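Local coordinates for virulent strain associated lipoprotein (Borreliella spielmanii A14S, PDB 6FZZ), which is an outer-surface lipoprotein of the PFam54 family and probably binds glutathione, as its Borrelia burgdorferi relative BBE31 does, perhaps aiding colonisation of the mammalian host, at residues 144-158 and 197-211. Sequence-based numbering, arbitrary orientation.
Sequences LKNLFEKLLSTKEII and KQEESEKLKSDILSI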
ATOM      1  N   LEU A 144     -18.593   5.755   8.750  1.00 24.29           N
ATOM      2  CA  LEU A 144     -18.032   5.214   7.549  1.00 26.89           C
ATOM      3  C   LEU A 144     -17.038   6.177   6.923  1.00 28.21           C
ATOM      4  O   LEU A 144     -15.933   5.765   6.482  1.00 24.54           O
ATOM      5  CB  LEU A 144     -19.130   4.798   6.554  1.00 27.16           C
ATOM      6  CG  LEU A 144     -18.736   4.340   5.164  1.00 28.46           C
ATOM      7  CD1 LEU A 144     -17.788   3.151   5.218  1.00 29.18           C
ATOM      8  CD2 LEU A 144     -19.974   3.992   4.311  1.00 32.02           C
ATOM      9  N   LYS A 145     -17.422   7.451   6.873  1.00 24.48           N
ATOM     10  CA  LYS A 145     -16.535   8.446   6.325  1.00 24.59           C
ATOM     11  C   LYS A 145     -15.257   8.573   7.157  1.00 21.98           C
ATOM     12  O   LYS A 145     -14.189   8.613   6.614  1.00 22.49           O
ATOM     13  CB  LYS A 145     -17.220   9.801   6.186  1.00 25.19           C
ATOM     14  CG  LYS A 145     -16.264  10.920   5.677  1.00 27.99           C
ATOM     15  CD  LYS A 145     -16.862  12.290   5.978  1.00 33.38           C
ATOM     16  CE  LYS A 145     -16.214  13.437   5.203  1.00 34.84           C
ATOM     17  NZ  LYS A 145     -15.070  13.933   5.988  1.00 36.34           N
ATOM     18  N   ASN A 146     -15.374   8.688   8.460  1.00 24.38           N
ATOM     19  CA  ASN A 146     -14.221   8.801   9.306  1.00 24.36           C
ATOM     20  C   ASN A 146     -13.329   7.531   9.214  1.00 22.64           C
ATOM     21  O   ASN A 146     -12.122   7.670   9.212  1.00 21.73           O
ATOM     22  CB  ASN A 146     -14.648   8.997  10.754  1.00 31.19           C
ATOM     23  CG  ASN A 146     -15.335  10.351  10.999  1.00 37.89           C
ATOM     24  OD1 ASN A 146     -15.130  11.339  10.278  1.00 42.35           O
ATOM     25  ND2 ASN A 146     -16.151  10.393  12.032  1.00 40.27           N
ATOM     26  N   LEU A 147     -13.920   6.336   9.180  1.00 21.65           N
ATOM     27  CA  LEU A 147     -13.132   5.072   9.068  1.00 22.67           C
ATOM     28  C   LEU A 147     -12.352   5.026   7.735  1.00 22.17           C
ATOM     29  O   LEU A 147     -11.162   4.745   7.681  1.00 20.66           O
ATOM     30  CB  LEU A 147     -14.021   3.868   9.226  1.00 23.32           C
ATOM     31  CG  LEU A 147     -14.614   3.628  10.629  1.00 22.63           C
ATOM     32  CD1 LEU A 147     -15.663   2.558  10.549  1.00 25.44           C
ATOM     33  CD2 LEU A 147     -13.573   3.177  11.617  1.00 23.42           C
ATOM     34  N   PHE A 148     -13.017   5.416   6.664  1.00 22.24           N
ATOM     35  CA  PHE A 148     -12.411   5.346   5.332  1.00 21.39           C
ATOM     36  C   PHE A 148     -11.283   6.330   5.176  1.00 19.76           C
ATOM     37  O   PHE A 148     -10.198   6.026   4.623  1.00 19.01           O
ATOM     38  CB  PHE A 148     -13.477   5.579   4.257  1.00 21.95           C
ATOM     39  CG  PHE A 148     -13.017   5.197   2.900  1.00 24.09           C
ATOM     40  CD1 PHE A 148     -12.468   3.924   2.666  1.00 24.88           C
ATOM     41  CD2 PHE A 148     -13.109   6.068   1.846  1.00 26.28           C
ATOM     42  CE1 PHE A 148     -12.042   3.543   1.419  1.00 25.37           C
ATOM     43  CE2 PHE A 148     -12.730   5.677   0.586  1.00 25.86           C
ATOM     44  CZ  PHE A 148     -12.164   4.437   0.370  1.00 27.35           C
ATOM     45  N   GLU A 149     -11.497   7.530   5.701  1.00 20.89           N
ATOM     46  CA  GLU A 149     -10.455   8.521   5.747  1.00 22.38           C
ATOM     47  C   GLU A 149      -9.273   8.114   6.559  1.00 20.51           C
ATOM     48  O   GLU A 149      -8.111   8.324   6.139  1.00 22.21           O
ATOM     49  CB  GLU A 149     -10.978   9.887   6.254  1.00 25.44           C
ATOM     50  CG  GLU A 149     -11.908  10.524   5.300  1.00 28.65           C
ATOM     51  CD  GLU A 149     -12.372  11.915   5.769  1.00 39.40           C
ATOM     52  OE1 GLU A 149     -12.198  12.250   6.936  1.00 40.19           O
ATOM     53  OE2 GLU A 149     -12.955  12.668   4.980  1.00 37.32           O
ATOM     54  N   LYS A 150      -9.542   7.576   7.728  1.00 23.26           N
ATOM     55  CA  LYS A 150      -8.466   7.023   8.557  1.00 26.74           C
ATOM     56  C   LYS A 150      -7.728   5.897   7.797  1.00 26.43           C
ATOM     57  O   LYS A 150      -6.463   5.866   7.777  1.00 24.11           O
ATOM     58  CB  LYS A 150      -9.013   6.482   9.878  1.00 31.61           C
ATOM     59  CG  LYS A 150      -9.390   7.581  10.877  1.00 39.05           C
ATOM     60  CD  LYS A 150      -9.574   7.031  12.289  1.00 43.67           C
ATOM     61  CE  LYS A 150     -10.934   6.367  12.460  1.00 54.99           C
ATOM     62  NZ  LYS A 150     -11.220   5.816  13.839  1.00 60.77           N
ATOM     63  N   LEU A 151      -8.491   4.998   7.147  1.00 22.87           N
ATOM     64  CA  LEU A 151      -7.846   3.911   6.339  1.00 21.99           C
ATOM     65  C   LEU A 151      -6.925   4.467   5.255  1.00 23.47           C
ATOM     66  O   LEU A 151      -5.757   4.055   5.166  1.00 22.51           O
ATOM     67  CB  LEU A 151      -8.921   2.993   5.714  1.00 23.34           C
ATOM     68  CG  LEU A 151      -8.461   1.824   4.848  1.00 22.20           C
ATOM     69  CD1 LEU A 151      -7.570   0.912   5.693  1.00 24.34           C
ATOM     70  CD2 LEU A 151      -9.708   1.110   4.370  1.00 22.78           C
ATOM     71  N   LEU A 152      -7.380   5.490   4.502  1.00 23.19           N
ATOM     72  CA  LEU A 152      -6.582   6.119   3.476  1.00 24.20           C
ATOM     73  C   LEU A 152      -5.344   6.807   4.062  1.00 28.10           C
ATOM     74  O   LEU A 152      -4.240   6.757   3.481  1.00 26.25           O
ATOM     75  CB  LEU A 152      -7.429   7.096   2.616  1.00 25.89           C
ATOM     76  CG  LEU A 152      -8.579   6.518   1.788  1.00 28.43           C
ATOM     77  CD1 LEU A 152      -9.352   7.606   1.047  1.00 30.54           C
ATOM     78  CD2 LEU A 152      -8.074   5.464   0.793  1.00 28.67           C
ATOM     79  N   SER A 153      -5.481   7.434   5.245  1.00 28.30           N
ATOM     80  CA  SER A 153      -4.299   8.022   5.908  1.00 28.18           C
ATOM     81  C   SER A 153      -3.216   7.019   6.262  1.00 26.43           C
ATOM     82  O   SER A 153      -2.066   7.406   6.266  1.00 25.00           O
ATOM     83  CB  SER A 153      -4.670   8.734   7.255  1.00 28.75           C
ATOM     84  OG  SER A 153      -5.733   9.575   6.960  1.00 38.73           O
ATOM     85  N   THR A 154      -3.575   5.788   6.634  1.00 26.50           N
ATOM     86  CA  THR A 154      -2.529   4.774   6.969  1.00 28.89           C
ATOM     87  C   THR A 154      -1.625   4.610   5.795  1.00 30.26           C
ATOM     88  O   THR A 154      -0.406   4.579   5.923  1.00 27.26           O
ATOM     89  CB  THR A 154      -3.083   3.417   7.471  1.00 31.00           C
ATOM     90  OG1 THR A 154      -3.818   2.709   6.428  1.00 32.19           O
ATOM     91  CG2 THR A 154      -3.999   3.676   8.731  1.00 32.68           C
ATOM     92  N   LYS A 155      -2.223   4.528   4.619  1.00 28.03           N
ATOM     93  CA  LYS A 155      -1.450   4.348   3.414  1.00 28.82           C
ATOM     94  C   LYS A 155      -0.573   5.526   3.157  1.00 28.96           C
ATOM     95  O   LYS A 155       0.596   5.367   2.778  1.00 30.90           O
ATOM     96  CB  LYS A 155      -2.393   4.083   2.238  1.00 29.89           C
ATOM     97  CG  LYS A 155      -1.785   4.443   0.899  1.00 30.09           C
ATOM     98  CD  LYS A 155      -2.648   4.026  -0.276  1.00 29.48           C
ATOM     99  CE  LYS A 155      -1.808   4.290  -1.544  1.00 28.97           C
ATOM    100  NZ  LYS A 155      -2.413   3.660  -2.694  1.00 29.48           N
ATOM    101  N   GLU A 156      -1.146   6.723   3.308  1.00 28.44           N
ATOM    102  CA  GLU A 156      -0.419   7.988   3.098  1.00 28.29           C
ATOM    103  C   GLU A 156       0.807   8.174   4.053  1.00 28.85           C
ATOM    104  O   GLU A 156       1.855   8.658   3.636  1.00 25.75           O
ATOM    105  CB  GLU A 156      -1.373   9.156   3.262  1.00 33.90           C
ATOM    106  CG  GLU A 156      -0.672  10.489   3.340  1.00 42.04           C
ATOM    107  CD  GLU A 156      -1.588  11.624   3.005  1.00 56.78           C
ATOM    108  OE1 GLU A 156      -2.752  11.612   3.515  1.00 60.38           O
ATOM    109  OE2 GLU A 156      -1.133  12.523   2.248  1.00 64.35           O
ATOM    110  N   ILE A 157       0.673   7.729   5.300  1.00 24.81           N
ATOM    111  CA  ILE A 157       1.780   7.706   6.262  1.00 28.56           C
ATOM    112  C   ILE A 157       2.945   6.791   5.796  1.00 24.57           C
ATOM    113  O   ILE A 157       4.110   7.211   5.796  1.00 25.64           O
ATOM    114  CB  ILE A 157       1.295   7.239   7.652  1.00 30.76           C
ATOM    115  CG1 ILE A 157       0.276   8.217   8.209  1.00 36.92           C
ATOM    116  CG2 ILE A 157       2.450   7.126   8.654  1.00 34.17           C
ATOM    117  CD1 ILE A 157       0.627   9.672   7.999  1.00 42.33           C
ATOM    118  N   ILE A 158       2.605   5.580   5.363  1.00 24.41           N
ATOM    119  CA  ILE A 158       3.605   4.663   4.820  1.00 26.42           C
ATOM    120  C   ILE A 158       4.276   5.186   3.553  1.00 24.24           C
ATOM    121  O   ILE A 158       5.488   5.137   3.453  1.00 20.74           O
ATOM    122  CB  ILE A 158       3.051   3.234   4.675  1.00 29.02           C
ATOM    123  CG1 ILE A 158       2.859   2.655   6.061  1.00 28.98           C
ATOM    124  CG2 ILE A 158       3.989   2.307   3.868  1.00 29.21           C
ATOM    125  CD1 ILE A 158       3.816   3.206   7.113  1.00 31.96           C
ATOM    126  N   LYS A 197       0.852   0.297  11.297  1.00 26.43           N
ATOM    127  CA  LYS A 197      -0.123   0.894  10.399  1.00 26.23           C
ATOM    128  C   LYS A 197      -0.864  -0.225   9.683  1.00 22.34           C
ATOM    129  O   LYS A 197      -2.044  -0.102   9.399  1.00 21.98           O
ATOM    130  CB  LYS A 197       0.578   1.809   9.399  1.00 25.01           C
ATOM    131  CG  LYS A 197       1.145   3.089  10.006  1.00 26.31           C
ATOM    132  CD  LYS A 197       0.051   4.038  10.435  1.00 30.79           C
ATOM    133  CE  LYS A 197       0.485   4.894  11.615  1.00 33.76           C
ATOM    134  NZ  LYS A 197      -0.755   5.403  12.257  1.00 42.09           N
ATOM    135  N   GLN A 198      -0.192  -1.335   9.428  1.00 21.83           N
ATOM    136  CA  GLN A 198      -0.814  -2.457   8.783  1.00 20.93           C
ATOM    137  C   GLN A 198      -1.891  -3.074   9.679  1.00 24.88           C
ATOM    138  O   GLN A 198      -2.997  -3.390   9.229  1.00 17.64           O
ATOM    139  CB  GLN A 198       0.183  -3.543   8.425  1.00 23.19           C
ATOM    140  CG  GLN A 198      -0.499  -4.806   7.895  1.00 22.52           C
ATOM    141  CD  GLN A 198      -0.568  -5.923   8.914  1.00 27.95           C
ATOM    142  OE1 GLN A 198       0.413  -6.182   9.606  1.00 30.94           O
ATOM    143  NE2 GLN A 198      -1.730  -6.540   9.061  1.00 26.38           N
ATOM    144  N   GLU A 199      -1.542  -3.294  10.949  1.00 21.02           N
ATOM    145  CA  GLU A 199      -2.531  -3.724  11.924  1.00 21.05           C
ATOM    146  C   GLU A 199      -3.729  -2.789  12.091  1.00 21.17           C
ATOM    147  O   GLU A 199      -4.877  -3.245  12.247  1.00 24.47           O
ATOM    148  CB  GLU A 199      -1.849  -3.992  13.260  1.00 23.08           C
ATOM    149  CG  GLU A 199      -0.982  -5.235  13.174  1.00 23.45           C
ATOM    150  CD  GLU A 199      -0.163  -5.521  14.439  1.00 27.65           C
ATOM    151  OE1 GLU A 199      -0.382  -4.889  15.458  1.00 38.93           O
ATOM    152  OE2 GLU A 199       0.700  -6.383  14.382  1.00 29.45           O
ATOM    153  N   GLU A 200      -3.436  -1.516  12.121  1.00 21.63           N
ATOM    154  CA  GLU A 200      -4.454  -0.486  12.120  1.00 24.35           C
ATOM    155  C   GLU A 200      -5.397  -0.584  10.889  1.00 22.42           C
ATOM    156  O   GLU A 200      -6.621  -0.528  11.037  1.00 20.13           O
ATOM    157  CB  GLU A 200      -3.758   0.846  12.222  1.00 29.38           C
ATOM    158  CG  GLU A 200      -4.670   2.037  12.335  1.00 40.23           C
ATOM    159  CD  GLU A 200      -3.896   3.339  12.553  1.00 46.72           C
ATOM    160  OE1 GLU A 200      -2.716   3.301  13.034  1.00 43.17           O
ATOM    161  OE2 GLU A 200      -4.535   4.375  12.266  1.00 53.77           O
ATOM    162  N   SER A 201      -4.844  -0.840   9.706  1.00 20.09           N
ATOM    163  CA  SER A 201      -5.639  -0.985   8.498  1.00 20.32           C
ATOM    164  C   SER A 201      -6.563  -2.175   8.527  1.00 22.46           C
ATOM    165  O   SER A 201      -7.696  -2.114   8.042  1.00 23.65           O
ATOM    166  CB  SER A 201      -4.711  -0.991   7.255  1.00 19.63           C
ATOM    167  OG  SER A 201      -3.968  -2.190   7.188  1.00 17.43           O
ATOM    168  N   GLU A 202      -6.101  -3.280   9.137  1.00 22.90           N
ATOM    169  CA  GLU A 202      -6.917  -4.472   9.337  1.00 24.67           C
ATOM    170  C   GLU A 202      -8.192  -4.183  10.134  1.00 21.44           C
ATOM    171  O   GLU A 202      -9.264  -4.600   9.741  1.00 20.63           O
ATOM    172  CB  GLU A 202      -6.087  -5.576  10.033  1.00 26.59           C
ATOM    173  CG  GLU A 202      -6.836  -6.811  10.390  1.00 32.50           C
ATOM    174  CD  GLU A 202      -7.383  -7.551   9.191  1.00 36.31           C
ATOM    175  OE1 GLU A 202      -6.720  -7.609   8.155  1.00 35.74           O
ATOM    176  OE2 GLU A 202      -8.522  -8.045   9.274  1.00 44.54           O
ATOM    177  N   LYS A 203      -8.050  -3.494  11.259  1.00 21.26           N
ATOM    178  CA  LYS A 203      -9.190  -3.110  12.101  1.00 21.64           C
ATOM    179  C   LYS A 203     -10.139  -2.092  11.403  1.00 20.68           C
ATOM    180  O   LYS A 203     -11.367  -2.205  11.505  1.00 21.83           O
ATOM    181  CB  LYS A 203      -8.627  -2.522  13.395  1.00 24.81           C
ATOM    182  CG  LYS A 203      -9.629  -2.114  14.472  1.00 27.25           C
ATOM    183  CD  LYS A 203      -9.852  -0.640  14.533  1.00 28.54           C
ATOM    184  CE  LYS A 203     -10.567  -0.198  15.822  1.00 27.01           C
ATOM    185  NZ  LYS A 203     -11.860  -0.912  16.005  1.00 23.88           N
ATOM    186  N   LEU A 204      -9.587  -1.075  10.769  1.00 20.40           N
ATOM    187  CA  LEU A 204     -10.399  -0.093  10.010  1.00 20.64           C
ATOM    188  C   LEU A 204     -11.166  -0.768   8.918  1.00 19.23           C
ATOM    189  O   LEU A 204     -12.364  -0.513   8.728  1.00 19.26           O
ATOM    190  CB  LEU A 204      -9.498   1.004   9.391  1.00 21.72           C
ATOM    191  CG  LEU A 204      -8.778   1.872  10.421  1.00 24.54           C
ATOM    192  CD1 LEU A 204      -7.769   2.751   9.756  1.00 25.58           C
ATOM    193  CD2 LEU A 204      -9.753   2.686  11.277  1.00 30.25           C
ATOM    194  N   LYS A 205     -10.463  -1.604   8.148  1.00 18.69           N
ATOM    195  CA  LYS A 205     -11.166  -2.462   7.182  1.00 20.67           C
ATOM    196  C   LYS A 205     -12.305  -3.275   7.829  1.00 20.00           C
ATOM    197  O   LYS A 205     -13.486  -3.263   7.348  1.00 20.47           O
ATOM    198  CB  LYS A 205     -10.184  -3.398   6.465  1.00 20.09           C
ATOM    199  CG  LYS A 205     -10.822  -4.488   5.579  1.00 20.55           C
ATOM    200  CD  LYS A 205      -9.904  -5.610   5.081  1.00 21.30           C
ATOM    201  CE  LYS A 205      -9.483  -6.570   6.198  1.00 25.18           C
ATOM    202  NZ  LYS A 205      -8.477  -7.540   5.809  1.00 25.46           N
ATOM    203  N   SER A 206     -11.981  -4.036   8.888  1.00 22.25           N
ATOM    204  CA  SER A 206     -13.007  -4.890   9.537  1.00 21.72           C
ATOM    205  C   SER A 206     -14.164  -3.976  10.061  1.00 20.81           C
ATOM    206  O   SER A 206     -15.339  -4.278   9.920  1.00 20.04           O
ATOM    207  CB  SER A 206     -12.393  -5.703  10.711  1.00 24.15           C
ATOM    208  OG  SER A 206     -11.357  -6.500  10.134  1.00 26.91           O
ATOM    209  N   ASP A 207     -13.854  -2.820  10.568  1.00 19.86           N
ATOM    210  CA  ASP A 207     -14.945  -1.980  11.021  1.00 21.67           C
ATOM    211  C   ASP A 207     -15.835  -1.520   9.837  1.00 22.85           C
ATOM    212  O   ASP A 207     -17.054  -1.478   9.966  1.00 22.73           O
ATOM    213  CB  ASP A 207     -14.453  -0.774  11.741  1.00 23.10           C
ATOM    214  CG  ASP A 207     -13.903  -1.081  13.142  1.00 24.43           C
ATOM    215  OD1 ASP A 207     -14.150  -2.155  13.731  1.00 25.08           O
ATOM    216  OD2 ASP A 207     -13.226  -0.189  13.654  1.00 24.21           O
ATOM    217  N   ILE A 208     -15.222  -1.169   8.702  1.00 21.10           N
ATOM    218  CA  ILE A 208     -16.000  -0.798   7.501  1.00 22.70           C
ATOM    219  C   ILE A 208     -16.812  -1.942   6.980  1.00 22.90           C
ATOM    220  O   ILE A 208     -18.039  -1.761   6.708  1.00 23.65           O
ATOM    221  CB  ILE A 208     -15.128  -0.204   6.402  1.00 21.42           C
ATOM    222  CG1 ILE A 208     -14.632   1.157   6.904  1.00 19.63           C
ATOM    223  CG2 ILE A 208     -15.942  -0.122   5.106  1.00 23.12           C
ATOM    224  CD1 ILE A 208     -13.552   1.786   6.036  1.00 22.16           C
ATOM    225  N   LEU A 209     -16.201  -3.152   6.931  1.00 22.17           N
ATOM    226  CA  LEU A 209     -16.967  -4.340   6.532  1.00 24.68           C
ATOM    227  C   LEU A 209     -18.137  -4.691   7.509  1.00 27.50           C
ATOM    228  O   LEU A 209     -19.060  -5.313   7.124  1.00 27.95           O
ATOM    229  CB  LEU A 209     -16.073  -5.581   6.390  1.00 23.48           C
ATOM    230  CG  LEU A 209     -14.996  -5.465   5.342  1.00 25.84           C
ATOM    231  CD1 LEU A 209     -14.152  -6.725   5.333  1.00 25.49           C
ATOM    232  CD2 LEU A 209     -15.620  -5.172   3.992  1.00 28.33           C
ATOM    233  N   SER A 210     -18.072  -4.262   8.754  1.00 27.01           N
ATOM    234  CA  SER A 210     -19.140  -4.503   9.713  1.00 31.09           C
ATOM    235  C   SER A 210     -20.405  -3.665   9.501  1.00 35.86           C
ATOM    236  O   SER A 210     -21.375  -3.880  10.189  1.00 37.14           O
ATOM    237  CB  SER A 210     -18.671  -4.085  11.131  1.00 26.95           C
ATOM    238  OG  SER A 210     -17.709  -4.962  11.547  1.00 34.18           O
ATOM    239  N   ILE A 211     -20.344  -2.620   8.690  1.00 37.62           N
ATOM    240  CA  ILE A 211     -21.502  -1.768   8.518  1.00 40.18           C
ATOM    241  C   ILE A 211     -22.363  -2.465   7.463  1.00 41.16           C
ATOM    242  O   ILE A 211     -21.919  -2.583   6.349  1.00 42.35           O
ATOM    243  CB  ILE A 211     -21.070  -0.360   8.112  1.00 36.13           C
ATOM    244  CG1 ILE A 211     -20.298   0.280   9.266  1.00 38.96           C
ATOM    245  CG2 ILE A 211     -22.288   0.451   7.709  1.00 39.10           C
ATOM    246  CD1 ILE A 211     -19.532   1.567   8.915  1.00 36.19           C
TER
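Leu147 and Leu204 face each other where segments 144-158 and 197-209, of helices 138-170 and 180-209, pack antiparallel, axes 9.4 Å apart at their closest and N-to-C directions 154° apart. No hydrogen bond joins the segments; the contact is mainly apolar, with knobs-into-holes packing. Leu204 is a knob among Leu147, Lys150, Leu151 and Thr154. Its CD1 presses on the backbone, 3.5 Å from Leu151 N, while its CD2 meets Leu147 CD2 at 3.9 Å. Ile208 fills the next hole, among Leu144, Leu147, Phe148 and Leu151. Its CG1 stands anti to the carbonyl carbon (chi1 -68°), which sets it 3.6 Å from Leu147 CB and sends CD1 to the ring edge of Phe148. Near the C-terminal end, Ile211 CD1 touches Leu144 CB at 4.0 Å.

At the other end Thr154 is a knob pointing the opposite way, among Lys197, Glu200, Ser201 and Leu204. Its OG1 turns back to Leu151 O, in the carbonyl plane at 2.7 Å, which leaves CG2 to pack 3.6 Å from Glu200 OE2. Lys197 NZ makes a salt bridge to Glu200 OE1 on its own helix (3.0 Å), and its aliphatic chain lies against Ile157 and Ile158.

The pair belongs to the all-helical PFam54 (BbCRASP-1-like) domain; 197-211 overlaps a predicted coiled coil. Helix 105-126 borders it: Leu151 touches Thr122, and Ser201 OG is hydrogen-bonded to Asn118 ND2. Leu144 packs on Leu22 of helix 15-41, Ile158 on Ile83 of helix 71-83.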